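Local coordinates for protein alcohol oxidase (Myceliophthora thermophila, PDB 6F74) that probably oxidises an organic substrate with molecular oxygen, as a secreted fungal flavoprotein of the vanillyl-alcohol oxidase (VAO) type that carries FAD, at residues N99-I104 and V429-S433. Numbering follows the deposited sequence.
With NAG (2-acetamido-2-deoxy-beta-D-glucopyranose), chain E; FAD (flavin-adenine dinucleotide), chain I.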
# COMPACT_ATOMS: atom_id res chain seq x y z
N ASN A 99 -10.20 -4.40 0.91
CA ASN A 99 -9.70 -4.30 2.28
C ASN A 99 -9.95 -2.89 2.86
O ASN A 99 -10.46 -2.74 3.94
CB ASN A 99 -8.21 -4.61 2.31
CG ASN A 99 -7.93 -6.06 2.50
OD1 ASN A 99 -7.32 -6.42 3.49
ND2 ASN A 99 -8.35 -6.91 1.57
N TYR A 100 -9.56 -1.87 2.11
CA TYR A 100 -9.77 -0.51 2.48
C TYR A 100 -10.69 0.18 1.45
O TYR A 100 -10.23 0.92 0.60
CB TYR A 100 -8.43 0.18 2.56
CG TYR A 100 -7.49 -0.43 3.58
CD1 TYR A 100 -7.77 -0.42 4.94
CD2 TYR A 100 -6.30 -1.00 3.16
CE1 TYR A 100 -6.89 -0.97 5.86
CE2 TYR A 100 -5.39 -1.52 4.07
CZ TYR A 100 -5.68 -1.53 5.41
OH TYR A 100 -4.75 -2.09 6.26
N PRO A 101 -11.99 -0.08 1.52
CA PRO A 101 -12.89 0.40 0.46
C PRO A 101 -12.89 1.91 0.35
O PRO A 101 -13.01 2.59 1.38
CB PRO A 101 -14.26 -0.12 0.92
CG PRO A 101 -14.13 -0.33 2.38
CD PRO A 101 -12.73 -0.83 2.55
N TYR A 102 -12.70 2.43 -0.85
CA TYR A 102 -12.42 3.85 -1.05
C TYR A 102 -13.69 4.70 -0.75
O TYR A 102 -13.59 5.84 -0.29
CB TYR A 102 -11.85 4.12 -2.45
CG TYR A 102 -11.53 5.59 -2.65
CD1 TYR A 102 -10.47 6.18 -2.00
CD2 TYR A 102 -12.35 6.40 -3.42
CE1 TYR A 102 -10.18 7.52 -2.14
CE2 TYR A 102 -12.09 7.76 -3.57
CZ TYR A 102 -11.00 8.31 -2.92
OH TYR A 102 -10.72 9.64 -3.06
N ASN A 103 -14.86 4.13 -1.01
CA ASN A 103 -16.14 4.80 -0.85
C ASN A 103 -17.19 3.74 -0.61
O ASN A 103 -17.69 3.14 -1.57
CB ASN A 103 -16.47 5.63 -2.09
CG ASN A 103 -17.58 6.63 -1.86
OD1 ASN A 103 -18.01 6.86 -0.72
ND2 ASN A 103 -18.06 7.23 -2.95
N ILE A 104 -17.53 3.53 0.66
CA ILE A 104 -18.53 2.53 1.05
C ILE A 104 -19.92 3.06 0.67
O ILE A 104 -20.53 3.87 1.40
CB ILE A 104 -18.45 2.20 2.58
CG1 ILE A 104 -17.08 1.62 2.95
CG2 ILE A 104 -19.54 1.22 3.01
CD1 ILE A 104 -16.84 1.41 4.43
N VAL A 429 -9.44 -4.86 8.91
CA VAL A 429 -9.50 -3.92 7.77
C VAL A 429 -10.98 -3.53 7.57
O VAL A 429 -11.78 -3.63 8.50
CB VAL A 429 -8.92 -4.56 6.49
CG1 VAL A 429 -7.42 -4.80 6.66
CG2 VAL A 429 -9.63 -5.85 6.14
N GLY A 430 -11.36 -3.07 6.38
CA GLY A 430 -12.75 -2.78 6.06
C GLY A 430 -13.24 -1.35 6.26
O GLY A 430 -14.47 -1.06 6.07
N SER A 431 -12.33 -0.45 6.63
CA SER A 431 -12.66 0.98 6.66
C SER A 431 -11.97 1.75 5.54
O SER A 431 -10.91 1.34 5.02
CB SER A 431 -12.28 1.60 8.00
OG SER A 431 -13.07 1.05 9.01
N THR A 432 -12.56 2.89 5.20
CA THR A 432 -11.96 3.84 4.27
C THR A 432 -10.68 4.43 4.86
O THR A 432 -10.61 4.77 6.05
CB THR A 432 -12.95 4.98 3.90
OG1 THR A 432 -14.11 4.42 3.28
CG2 THR A 432 -12.34 5.97 2.90
N SER A 433 -9.66 4.55 4.02
CA SER A 433 -8.38 5.14 4.42
C SER A 433 -8.37 6.60 4.03
O SER A 433 -8.66 6.93 2.87
CB SER A 433 -7.22 4.42 3.73
OG SER A 433 -6.03 4.85 4.34
C1 NAG E . -19.07 8.24 -2.94
C2 NAG E . -18.45 9.46 -3.62
C3 NAG E . -19.49 10.56 -3.78
C4 NAG E . -20.71 10.06 -4.52
C5 NAG E . -21.24 8.81 -3.83
C6 NAG E . -22.34 8.12 -4.60
C7 NAG E . -16.06 10.10 -3.32
C8 NAG E . -15.08 10.80 -2.44
N2 NAG E . -17.34 10.06 -2.87
O3 NAG E . -18.93 11.64 -4.52
O4 NAG E . -21.69 11.10 -4.56
O5 NAG E . -20.19 7.87 -3.76
O6 NAG E . -21.88 7.71 -5.90
O7 NAG E . -15.68 9.61 -4.37
PA FAD I . -4.66 -3.94 -5.87
O1A FAD I . -5.81 -3.12 -5.27
O2A FAD I . -5.03 -5.27 -6.45
O5B FAD I . -3.97 -3.03 -6.96
C5B FAD I . -3.33 -1.85 -6.56
C4B FAD I . -3.01 -1.02 -7.80
O4B FAD I . -2.08 -1.77 -8.57
C3B FAD I . -4.16 -0.74 -8.73
O3B FAD I . -3.87 0.49 -9.41
C2B FAD I . -4.10 -1.84 -9.76
O2B FAD I . -4.55 -1.48 -11.07
C1B FAD I . -2.62 -2.10 -9.84
N9A FAD I . -2.22 -3.48 -10.15
C8A FAD I . -2.35 -4.55 -9.36
N7A FAD I . -1.84 -5.65 -9.95
C5A FAD I . -1.37 -5.26 -11.13
C6A FAD I . -0.69 -5.96 -12.23
N6A FAD I . -0.46 -7.28 -12.08
N1A FAD I . -0.35 -5.22 -13.32
C2A FAD I . -0.62 -3.89 -13.39
N3A FAD I . -1.22 -3.19 -12.40
C4A FAD I . -1.60 -3.83 -11.26
N1 FAD I . 2.16 -1.63 1.80
C2 FAD I . 3.42 -1.62 2.29
O2 FAD I . 4.30 -0.97 1.68
N3 FAD I . 3.76 -2.30 3.40
C4 FAD I . 2.86 -3.01 4.11
O4 FAD I . 3.18 -3.63 5.15
C4X FAD I . 1.46 -3.06 3.65
N5 FAD I . 0.52 -3.75 4.33
C5X FAD I . -0.76 -3.78 3.87
C6 FAD I . -1.72 -4.51 4.58
C7 FAD I . -3.03 -4.59 4.15
C7M FAD I . -3.94 -5.40 5.04
C8 FAD I . -3.44 -3.89 2.89
C8M FAD I . -4.85 -3.96 2.32
C9 FAD I . -2.49 -3.14 2.20
C9A FAD I . -1.15 -3.05 2.63
N10 FAD I . -0.15 -2.32 1.93
C10 FAD I . 1.16 -2.30 2.42
C1' FAD I . -0.45 -1.49 0.74
C2' FAD I . -0.18 -2.03 -0.63
O2' FAD I . 1.20 -1.84 -0.90
C3' FAD I . -0.99 -1.23 -1.66
O3' FAD I . -2.38 -1.16 -1.29
C4' FAD I . -0.85 -1.81 -3.06
O4' FAD I . -1.61 -1.02 -3.98
C5' FAD I . -1.30 -3.27 -3.10
O5' FAD I . -1.16 -3.79 -4.41
P FAD I . -2.18 -4.94 -4.76
O1P FAD I . -2.19 -5.96 -3.65
O2P FAD I . -1.88 -5.36 -6.16
O3P FAD I . -3.57 -4.11 -4.69
O HOH W 1 -9.41 3.47 1.19
O HOH W 2 -16.33 5.44 2.69
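Y100 and V429 meet at nearly a right angle beside the dimethylbenzene end of the FAD isoalloxazine, where two loops, one following helix 88-93 and one leading into strand 435-440, run together. With CG of Y100 anti to its own carbonyl carbon (chi1 -60°), the ring extends between the second loop and the flavin. Followed outward, CB lies 3.7 Å from S431 O, and CD1 has the same oxygen at the ring edge, near its plane. On the other flank CD2 lies 3.4 Å from the flavin methyl C8M, and CE2 comes closer still, so tightly that the exact spacing is doubtful, while CE1 and CZ rest on V429 CG1. The hydroxyl OH ends near V429 CG1 and 3.6 Å from FAD C7M. N99 adds to the same wall of the FAD pocket: its CB packs against FAD C8M, and its amide OD1 lies 3.6 Å from both CG1 and CG2 of V429.

The backbone bond from G430 N to N99 O is short, 2.6 Å, with an N-H...O angle of 142°. Further along, P101 O lies 2.9 Å from T432 OG1, a hydrogen bond the hydroxyl may make, though its proton has another acceptor in reach; P101 O also receives a CA-H...O contact from T432. One water joins Y100 O to S433 N; a second accepts from I104 N and sits against T432 OG1. P101 CG and I104 CD1 both pack on G430 O, which W85 NE1 also hydrogen-bonds.

Beyond P101 the first loop reaches the glycan: N103 ND2 is covalently bonded to NAG C1, and R515 of helix 512-533 hydrogen-bonds Y102 O through NH1 and makes a cation-pi contact with the Y102 ring. Backbone, hydroxyl and water links thus join the loops, while Y100, N99 and V429 present mostly carbon to the flavin methyls, consistent with a chiefly van der Waals grip on that end of the cofactor.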